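Local coordinates for protein 6-phosphogluconate dehydrogenase (Pseudomonas syringae, PDB 5U5G) that probably reduces 2-oxopropylphosphonate with NADPH to the 2-hydroxypropylphosphonate precursor at a late stage of fosfomycin biosynthesis, at residues L178-N183 and S215-V220; L199-M204 and Y224-G229; L245-L250 and L261-F266. All coordinates share one frame; numbering follows the deposited sequence.

Contact 1: L178-N183 and S215-V220; sequences LAESIN and SAYMDV. With 7VD ((2-oxopropyl)phosphonic acid), chain F.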
loop_
_atom_site.group_PDB
_atom_site.type_symbol
_atom_site.label_atom_id
_atom_site.label_comp_id
_atom_site.label_asym_id
_atom_site.label_seq_id
_atom_site.Cartn_x
_atom_site.Cartn_y
_atom_site.Cartn_z
ATOM N N LEU A 178 -9.210 -1.982 7.594
ATOM C CA LEU A 178 -10.029 -1.972 6.389
ATOM C C LEU A 178 -9.178 -1.697 5.158
ATOM O O LEU A 178 -9.387 -2.305 4.101
ATOM C CB LEU A 178 -11.120 -0.914 6.508
ATOM C CG LEU A 178 -12.534 -1.169 5.984
ATOM C CD1 LEU A 178 -13.223 0.158 5.652
ATOM C CD2 LEU A 178 -12.647 -2.164 4.849
ATOM N N ALA A 179 -8.232 -0.756 5.266
ATOM C CA ALA A 179 -7.343 -0.462 4.137
ATOM C C ALA A 179 -6.388 -1.620 3.863
ATOM O O ALA A 179 -6.083 -1.920 2.702
ATOM C CB ALA A 179 -6.559 0.826 4.402
ATOM N N GLU A 180 -5.900 -2.275 4.925
ATOM C CA GLU A 180 -5.139 -3.513 4.764
ATOM C C GLU A 180 -5.911 -4.509 3.919
ATOM O O GLU A 180 -5.375 -5.097 2.972
ATOM C CB GLU A 180 -4.856 -4.145 6.131
ATOM C CG GLU A 180 -4.018 -3.308 7.066
ATOM C CD GLU A 180 -3.702 -4.033 8.365
ATOM O OE1 GLU A 180 -4.400 -5.019 8.672
ATOM O OE2 GLU A 180 -2.759 -3.604 9.077
ATOM N N SER A 181 -7.176 -4.722 4.284
ATOM C CA SER A 181 -7.993 -5.748 3.653
ATOM C C SER A 181 -8.189 -5.451 2.175
ATOM O O SER A 181 -8.115 -6.357 1.334
ATOM C CB SER A 181 -9.340 -5.848 4.372
ATOM O OG SER A 181 -9.156 -5.949 5.780
ATOM N N ILE A 182 -8.430 -4.184 1.840
ATOM C CA ILE A 182 -8.580 -3.799 0.440
ATOM C C ILE A 182 -7.265 -3.981 -0.308
ATOM O O ILE A 182 -7.239 -4.504 -1.428
ATOM C CB ILE A 182 -9.078 -2.348 0.334
ATOM C CG1 ILE A 182 -10.488 -2.234 0.933
ATOM C CG2 ILE A 182 -9.065 -1.924 -1.129
ATOM C CD1 ILE A 182 -10.904 -0.785 1.319
ATOM N N ASN A 183 -6.155 -3.524 0.293
ATOM C CA ASN A 183 -4.851 -3.661 -0.348
ATOM C C ASN A 183 -4.497 -5.123 -0.567
ATOM O O ASN A 183 -3.947 -5.490 -1.617
ATOM C CB ASN A 183 -3.754 -3.004 0.501
ATOM C CG ASN A 183 -3.930 -1.493 0.628
ATOM O OD1 ASN A 183 -4.756 -0.899 -0.054
ATOM N ND2 ASN A 183 -3.138 -0.876 1.492
ATOM N N SER A 215 2.639 -1.587 -1.235
ATOM C CA SER A 215 1.917 -1.416 0.021
ATOM C C SER A 215 2.473 -2.430 1.005
ATOM O O SER A 215 3.038 -3.454 0.609
ATOM C CB SER A 215 0.398 -1.608 -0.136
ATOM O OG SER A 215 0.040 -2.963 -0.392
ATOM N N ALA A 216 2.314 -2.123 2.295
ATOM C CA ALA A 216 2.665 -3.090 3.330
ATOM C C ALA A 216 2.020 -4.452 3.070
ATOM O O ALA A 216 2.667 -5.499 3.235
ATOM C CB ALA A 216 2.263 -2.546 4.706
ATOM N N TYR A 217 0.759 -4.470 2.624
ATOM C CA TYR A 217 0.103 -5.757 2.422
ATOM C C TYR A 217 0.350 -6.372 1.053
ATOM O O TYR A 217 0.139 -7.584 0.898
ATOM C CB TYR A 217 -1.404 -5.656 2.707
ATOM C CG TYR A 217 -1.650 -6.171 4.103
ATOM C CD1 TYR A 217 -1.363 -5.374 5.216
ATOM C CD2 TYR A 217 -2.059 -7.491 4.324
ATOM C CE1 TYR A 217 -1.534 -5.861 6.517
ATOM C CE2 TYR A 217 -2.242 -7.983 5.622
ATOM C CZ TYR A 217 -1.972 -7.162 6.716
ATOM O OH TYR A 217 -2.144 -7.641 8.006
ATOM N N MET A 218 0.792 -5.587 0.065
ATOM C CA MET A 218 1.394 -6.190 -1.122
ATOM C C MET A 218 2.628 -7.006 -0.744
ATOM O O MET A 218 2.822 -8.123 -1.244
ATOM C CB MET A 218 1.756 -5.106 -2.144
ATOM C CG MET A 218 2.621 -5.602 -3.321
ATOM S SD MET A 218 1.883 -6.818 -4.450
ATOM C CE MET A 218 0.798 -5.754 -5.426
ATOM N N ASP A 219 3.468 -6.467 0.151
ATOM C CA ASP A 219 4.591 -7.238 0.687
ATOM C C ASP A 219 4.113 -8.544 1.311
ATOM O O ASP A 219 4.691 -9.610 1.067
ATOM C CB ASP A 219 5.364 -6.414 1.720
ATOM C CG ASP A 219 6.102 -5.233 1.098
ATOM O OD1 ASP A 219 6.239 -5.182 -0.149
ATOM O OD2 ASP A 219 6.538 -4.350 1.864
ATOM N N VAL A 220 3.047 -8.480 2.118
ATOM C CA VAL A 220 2.506 -9.692 2.728
ATOM C C VAL A 220 2.113 -10.695 1.649
ATOM O O VAL A 220 2.461 -11.877 1.722
ATOM C CB VAL A 220 1.312 -9.353 3.640
ATOM C CG1 VAL A 220 0.630 -10.636 4.105
ATOM C CG2 VAL A 220 1.780 -8.531 4.832
HETATM P P1 7VD F . -1.432 -5.959 11.156
HETATM C C1 7VD F . -2.495 -7.412 11.387
HETATM O O2 7VD F . -2.147 -4.635 11.295
HETATM O O3 7VD F . -0.230 -5.991 12.069
HETATM O O4 7VD F . -1.003 -6.178 9.726
HETATM C C6 7VD F . -3.878 -7.154 11.928
HETATM O O7 7VD F . -4.085 -6.274 12.763
HETATM C C8 7VD F . -4.968 -8.034 11.379
#
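This is a buried helix-to-helix contact at the phosphonate site, where Glu-180 of the long helix 168-196 lies against Tyr-217 in the first turn of helix 216-226. The Glu-180 chain passes obliquely across the phenol: CB sits over one face, offset toward the rim, in a CH-pi contact 4.0 Å from the Tyr-217 ring centroid. Further out, CD of Glu-180 comes within 3.4 Å of CE1 of Tyr-217, with the carboxylate and ring planes 38° apart. CG lies anti to the carbonyl carbon (chi1 -62°) and the chain is extended beyond it, which carries the carboxylate to the phenol end of the ring. The opposite face is covered by CG2 of Val-220.

Both helices belong to the all-helical C-terminal half of the 6-phosphogluconate and 3-hydroxyisobutyrate dehydrogenase family, and here they line the wall of the ligand pocket. Tyr-217 OH donates a 2.5 Å hydrogen bond to O4 of (2-oxopropyl)phosphonic acid, an oxygen lying at the ring edge, in plane. OE2 of Glu-180 is 2.5 Å from O2 of the ligand. Arg-239 joins the two side chains, forming a salt bridge to Glu-180 OE1 and a hydrogen bond to Tyr-217 OH. One turn on, farther from the ligand, CB of Asn-183 rests 3.9 Å from OG of Ser-215, the N-cap residue, whose OG accepts from Met-218 N at 2.8 Å.

Contact 2: L199-M204 and Y224-G229; sequences LDLKSM and YALSGG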
loop_
_atom_site.group_PDB
_atom_site.type_symbol
_atom_site.label_atom_id
_atom_site.label_comp_id
_atom_site.label_asym_id
_atom_site.label_seq_id
_atom_site.Cartn_x
_atom_site.Cartn_y
_atom_site.Cartn_z
ATOM N N LEU A 199 3.619 -14.024 -16.210
ATOM C CA LEU A 199 4.656 -13.291 -15.503
ATOM C C LEU A 199 5.230 -14.130 -14.370
ATOM O O LEU A 199 4.502 -14.850 -13.683
ATOM C CB LEU A 199 4.094 -11.972 -14.963
ATOM C CG LEU A 199 3.671 -10.980 -16.056
ATOM C CD1 LEU A 199 2.902 -9.812 -15.461
ATOM C CD2 LEU A 199 4.893 -10.472 -16.856
ATOM N N ASP A 200 6.546 -14.029 -14.175
ATOM C CA ASP A 200 7.226 -14.722 -13.090
ATOM C C ASP A 200 7.110 -13.933 -11.790
ATOM O O ASP A 200 7.047 -12.700 -11.796
ATOM C CB ASP A 200 8.698 -14.928 -13.429
ATOM C CG ASP A 200 9.397 -13.630 -13.742
ATOM O OD1 ASP A 200 9.003 -12.968 -14.723
ATOM O OD2 ASP A 200 10.341 -13.271 -13.026
ATOM N N LEU A 201 7.089 -14.664 -10.669
ATOM C CA LEU A 201 6.945 -14.028 -9.359
ATOM C C LEU A 201 8.089 -13.071 -9.074
ATOM O O LEU A 201 7.895 -12.031 -8.428
ATOM C CB LEU A 201 6.872 -15.081 -8.243
ATOM C CG LEU A 201 5.535 -15.741 -7.915
ATOM C CD1 LEU A 201 5.681 -16.847 -6.846
ATOM C CD2 LEU A 201 4.552 -14.688 -7.457
ATOM N N LYS A 202 9.302 -13.414 -9.517
ATOM C CA LYS A 202 10.443 -12.561 -9.203
ATOM C C LYS A 202 10.298 -11.179 -9.839
ATOM O O LYS A 202 10.584 -10.160 -9.201
ATOM C CB LYS A 202 11.739 -13.240 -9.646
ATOM C CG LYS A 202 12.896 -12.292 -9.888
ATOM C CD LYS A 202 13.761 -12.117 -8.666
ATOM C CE LYS A 202 15.207 -11.873 -9.091
ATOM N NZ LYS A 202 15.327 -10.620 -9.897
ATOM N N SER A 203 9.861 -11.124 -11.095
ATOM C CA SER A 203 9.678 -9.829 -11.743
ATOM C C SER A 203 8.524 -9.059 -11.109
ATOM O O SER A 203 8.594 -7.834 -10.958
ATOM C CB SER A 203 9.438 -10.021 -13.237
ATOM O OG SER A 203 10.573 -10.604 -13.843
ATOM N N MET A 204 7.445 -9.759 -10.758
ATOM C CA MET A 204 6.335 -9.092 -10.093
ATOM C C MET A 204 6.772 -8.533 -8.751
ATOM O O MET A 204 6.440 -7.392 -8.404
ATOM C CB MET A 204 5.165 -10.059 -9.937
ATOM C CG MET A 204 4.317 -10.126 -11.200
ATOM S SD MET A 204 2.780 -11.056 -11.031
ATOM C CE MET A 204 3.408 -12.739 -10.950
ATOM N N TYR A 224 3.846 -14.302 0.815
ATOM C CA TYR A 224 3.048 -15.524 0.815
ATOM C C TYR A 224 3.253 -16.311 -0.469
ATOM O O TYR A 224 3.402 -17.543 -0.440
ATOM C CB TYR A 224 1.566 -15.185 0.991
ATOM C CG TYR A 224 0.657 -16.389 1.236
ATOM C CD1 TYR A 224 0.551 -16.959 2.504
ATOM C CD2 TYR A 224 -0.122 -16.923 0.213
ATOM C CE1 TYR A 224 -0.300 -18.065 2.746
ATOM C CE2 TYR A 224 -0.979 -18.007 0.439
ATOM C CZ TYR A 224 -1.057 -18.574 1.708
ATOM O OH TYR A 224 -1.893 -19.647 1.939
ATOM N N ALA A 225 3.229 -15.624 -1.613
ATOM C CA ALA A 225 3.388 -16.325 -2.881
ATOM C C ALA A 225 4.823 -16.811 -3.066
ATOM O O ALA A 225 5.046 -17.932 -3.534
ATOM C CB ALA A 225 2.955 -15.421 -4.040
ATOM N N LEU A 226 5.808 -15.997 -2.674
ATOM C CA LEU A 226 7.205 -16.358 -2.904
ATOM C C LEU A 226 7.625 -17.547 -2.050
ATOM O O LEU A 226 8.420 -18.382 -2.489
ATOM C CB LEU A 226 8.113 -15.162 -2.623
ATOM C CG LEU A 226 8.049 -14.058 -3.678
ATOM C CD1 LEU A 226 8.773 -12.810 -3.159
ATOM C CD2 LEU A 226 8.639 -14.532 -4.998
ATOM N N SER A 227 7.124 -17.628 -0.822
ATOM C CA SER A 227 7.492 -18.716 0.069
ATOM C C SER A 227 6.692 -19.986 -0.191
ATOM O O SER A 227 6.931 -20.991 0.477
ATOM C CB SER A 227 7.309 -18.279 1.522
ATOM O OG SER A 227 5.930 -18.066 1.800
ATOM N N GLY A 228 5.755 -19.974 -1.133
ATOM C CA GLY A 228 4.878 -21.114 -1.309
ATOM C C GLY A 228 3.881 -21.319 -0.187
ATOM O O GLY A 228 3.523 -22.468 0.111
ATOM N N GLY A 229 3.424 -20.237 0.449
ATOM C CA GLY A 229 2.355 -20.310 1.421
ATOM C C GLY A 229 2.755 -20.328 2.888
ATOM O O GLY A 229 1.944 -20.747 3.719
#
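The start of helix 201-210 meets the end of helix 216-226 here, with the backbones nearest at Leu-201 and Leu-226, whose CA atoms are 6.9 Å apart. Leu-201 supplies everything on its side of the interface. Its CG is anti to the carbonyl carbon (chi1 -84°), and the two methyls divide the work: CD2 packs 3.8 Å from Ala-225 CB, while CD1 lies 3.5 Å from Ala-225 O. Nearer the backbone, CB of Leu-201 takes the CD2 methyl of Leu-226 at 3.7 Å. Leu-201 also touches Ile-191 and Leu-195 of helix 168-196, so it joins three helices of the C-terminal domain.

Each helix terminus carries its own capping device. Asp-200 is the N-cap: its OD2 takes Ser-203 N at 2.9 Å from above the carboxylate plane and Ser-203 OG at 2.8 Å through the syn lone pair. At the other terminus Gly-228, with positive phi, closes a Schellman motif, in which Gly-229 N bonds back to Tyr-224 O and Gly-228 N to Ala-225 O. Asp-200 OD1 makes a salt bridge to Lys-168 of the second subunit, tying this helix start to the dimer interface.

No hydrogen bond crosses between the two segments; the contact rests on a few aliphatic touches near the surface, while Asp-200 spends its carboxylate on the N-cap and the salt bridge to the second subunit.

Contact 3: L245-L250 and L261-F266; sequences LARRRL and LAMTTF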
loop_
_atom_site.group_PDB
_atom_site.type_symbol
_atom_site.label_atom_id
_atom_site.label_comp_id
_atom_site.label_asym_id
_atom_site.label_seq_id
_atom_site.Cartn_x
_atom_site.Cartn_y
_atom_site.Cartn_z
ATOM N N LEU A 245 -16.030 -5.371 12.732
ATOM C CA LEU A 245 -16.010 -4.113 13.475
ATOM C C LEU A 245 -16.193 -2.923 12.534
ATOM O O LEU A 245 -16.951 -1.992 12.836
ATOM C CB LEU A 245 -14.718 -3.986 14.273
ATOM C CG LEU A 245 -14.506 -5.035 15.369
ATOM C CD1 LEU A 245 -13.105 -4.920 15.934
ATOM C CD2 LEU A 245 -15.549 -4.887 16.472
ATOM N N ALA A 246 -15.551 -2.968 11.361
ATOM C CA ALA A 246 -15.690 -1.892 10.379
ATOM C C ALA A 246 -17.092 -1.867 9.779
ATOM O O ALA A 246 -17.662 -0.788 9.562
ATOM C CB ALA A 246 -14.647 -2.059 9.271
ATOM N N ARG A 247 -17.649 -3.046 9.485
ATOM C CA ARG A 247 -18.993 -3.120 8.923
ATOM C C ARG A 247 -20.010 -2.461 9.842
ATOM O O ARG A 247 -20.914 -1.759 9.377
ATOM C CB ARG A 247 -19.399 -4.570 8.666
ATOM C CG ARG A 247 -20.704 -4.692 7.884
ATOM C CD ARG A 247 -21.278 -6.107 7.914
ATOM N NE ARG A 247 -21.715 -6.496 9.252
ATOM C CZ ARG A 247 -22.855 -6.093 9.814
ATOM N NH1 ARG A 247 -23.674 -5.283 9.151
ATOM N NH2 ARG A 247 -23.176 -6.495 11.038
ATOM N N ARG A 248 -19.879 -2.682 11.151
ATOM C CA ARG A 248 -20.832 -2.116 12.089
ATOM C C ARG A 248 -20.723 -0.601 12.185
ATOM O O ARG A 248 -21.609 0.032 12.767
ATOM C CB ARG A 248 -20.623 -2.740 13.458
ATOM C CG ARG A 248 -20.774 -4.243 13.505
ATOM C CD ARG A 248 -20.708 -4.677 14.952
ATOM N NE ARG A 248 -21.607 -3.884 15.783
ATOM C CZ ARG A 248 -21.184 -2.947 16.624
ATOM N NH1 ARG A 248 -19.886 -2.698 16.680
ATOM N NH2 ARG A 248 -22.012 -2.214 17.371
ATOM N N ARG A 249 -19.669 -0.003 11.633
ATOM C CA ARG A 249 -19.508 1.442 11.663
ATOM C C ARG A 249 -19.824 2.095 10.321
ATOM O O ARG A 249 -19.665 3.312 10.184
ATOM C CB ARG A 249 -18.097 1.796 12.132
ATOM C CG ARG A 249 -17.765 1.148 13.466
ATOM C CD ARG A 249 -16.432 1.608 14.041
ATOM N NE ARG A 249 -16.352 3.064 14.120
ATOM C CZ ARG A 249 -16.846 3.795 15.114
ATOM N NH1 ARG A 249 -17.461 3.212 16.131
ATOM N NH2 ARG A 249 -16.718 5.119 15.087
ATOM N N LEU A 250 -20.287 1.318 9.344
ATOM C CA LEU A 250 -20.654 1.876 8.042
ATOM C C LEU A 250 -21.919 2.720 8.157
ATOM O O LEU A 250 -22.914 2.267 8.738
ATOM C CB LEU A 250 -20.880 0.763 7.027
ATOM C CG LEU A 250 -19.650 0.169 6.350
ATOM C CD1 LEU A 250 -20.065 -1.031 5.527
ATOM C CD2 LEU A 250 -18.959 1.211 5.467
ATOM N N LEU A 261 -17.037 -4.541 -0.312
ATOM C CA LEU A 261 -16.491 -5.698 -1.026
ATOM C C LEU A 261 -15.455 -6.432 -0.182
ATOM O O LEU A 261 -15.429 -7.670 -0.155
ATOM C CB LEU A 261 -15.888 -5.272 -2.368
ATOM C CG LEU A 261 -15.392 -6.405 -3.272
ATOM C CD1 LEU A 261 -16.501 -7.412 -3.613
ATOM C CD2 LEU A 261 -14.811 -5.792 -4.544
ATOM N N ALA A 262 -14.612 -5.687 0.537
ATOM C CA ALA A 262 -13.611 -6.321 1.393
ATOM C C ALA A 262 -14.262 -7.130 2.513
ATOM O O ALA A 262 -13.799 -8.226 2.842
ATOM C CB ALA A 262 -12.669 -5.266 1.969
ATOM N N MET A 263 -15.342 -6.616 3.100
ATOM C CA MET A 263 -16.049 -7.362 4.141
ATOM C C MET A 263 -16.636 -8.660 3.589
ATOM O O MET A 263 -16.438 -9.736 4.165
ATOM C CB MET A 263 -17.144 -6.488 4.758
ATOM C CG MET A 263 -16.608 -5.191 5.285
ATOM S SD MET A 263 -17.850 -3.916 5.538
ATOM C CE MET A 263 -16.789 -2.577 6.067
ATOM N N THR A 264 -17.364 -8.582 2.467
ATOM C CA THR A 264 -17.966 -9.790 1.916
ATOM C C THR A 264 -16.901 -10.767 1.422
ATOM O O THR A 264 -17.024 -11.978 1.638
ATOM C CB THR A 264 -18.938 -9.447 0.786
ATOM O OG1 THR A 264 -18.225 -8.798 -0.272
ATOM C CG2 THR A 264 -20.027 -8.518 1.283
ATOM N N THR A 265 -15.841 -10.262 0.777
ATOM C CA THR A 265 -14.832 -11.146 0.196
ATOM C C THR A 265 -14.167 -12.009 1.261
ATOM O O THR A 265 -14.032 -13.229 1.097
ATOM C CB THR A 265 -13.764 -10.345 -0.562
ATOM O OG1 THR A 265 -14.357 -9.615 -1.648
ATOM C CG2 THR A 265 -12.706 -11.287 -1.128
ATOM N N PHE A 266 -13.721 -11.396 2.355
ATOM C CA PHE A 266 -12.997 -12.184 3.344
ATOM C C PHE A 266 -13.946 -13.055 4.161
ATOM O O PHE A 266 -13.537 -14.113 4.658
ATOM C CB PHE A 266 -12.135 -11.274 4.219
ATOM C CG PHE A 266 -10.869 -10.814 3.528
ATOM C CD1 PHE A 266 -9.756 -11.660 3.451
ATOM C CD2 PHE A 266 -10.803 -9.560 2.914
ATOM C CE1 PHE A 266 -8.587 -11.256 2.795
ATOM C CE2 PHE A 266 -9.635 -9.138 2.270
ATOM C CZ PHE A 266 -8.526 -9.987 2.196
#
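Met-263 of helix 257-273 carries this contact, laying its thioether against Ala-246, Arg-247 and Leu-250 in the last part of helix 236-247 and the type I turn from Arg-247 to Leu-250. Along the helix from Leu-261, the carbonyl of that residue gathers three donors: Thr-265 N, Thr-265 OG1 at 2.7 Å and Thr-264 OG1 at 3.0 Å. Ala-262 instead touches Ile-182 of helix 168-196.

Met-263 then reaches across. Its CG is anti to the carbonyl carbon (chi1 -55°) and the chain runs extended to the methyl, so that CE arrives 3.9 Å from Ala-246 CB and 3.6 Å from Arg-247 N. SD touches both Arg-247 CB and Leu-250 CD1, each at 3.6 Å, the two contacts meeting it roughly at right angles; Leu-250 comes tip to tip with the methionine, positioned by the turn. Farther on, Phe-266 packs on Leu-236, Cys-240 and Leu-243, extending the seam between the same two helices.

Arg-247 lends only the base of its chain: the guanidinium bends off to a salt bridge with Glu-244. The segments thus meet through van der Waals contacts alone, with the sulfur and methyl of one methionine touching all three partners.

Overall arrangement
All three contacts join helices of the C-terminal domain, and all reach the second subunit. Contact 1 is fully buried and mixes polar with apolar chemistry, because its carboxylate and phenol face the bound phosphonate. Contacts 1 and 2 share helix 216-226, one using its start and the other its end, with centres about 16 Å apart; contact 2 is a surface contact of leucine and alanine side chains. Contact 3, partly buried and likewise without a hydrogen bond between its segments, lies on another flank of helix 168-196: Leu-178 touches Ala-246, and Ser-181 O packs on the Phe-266 ring, which connects it directly to contact 1. Contacts 2 and 3 do not touch, their centres lying about 28 Å apart.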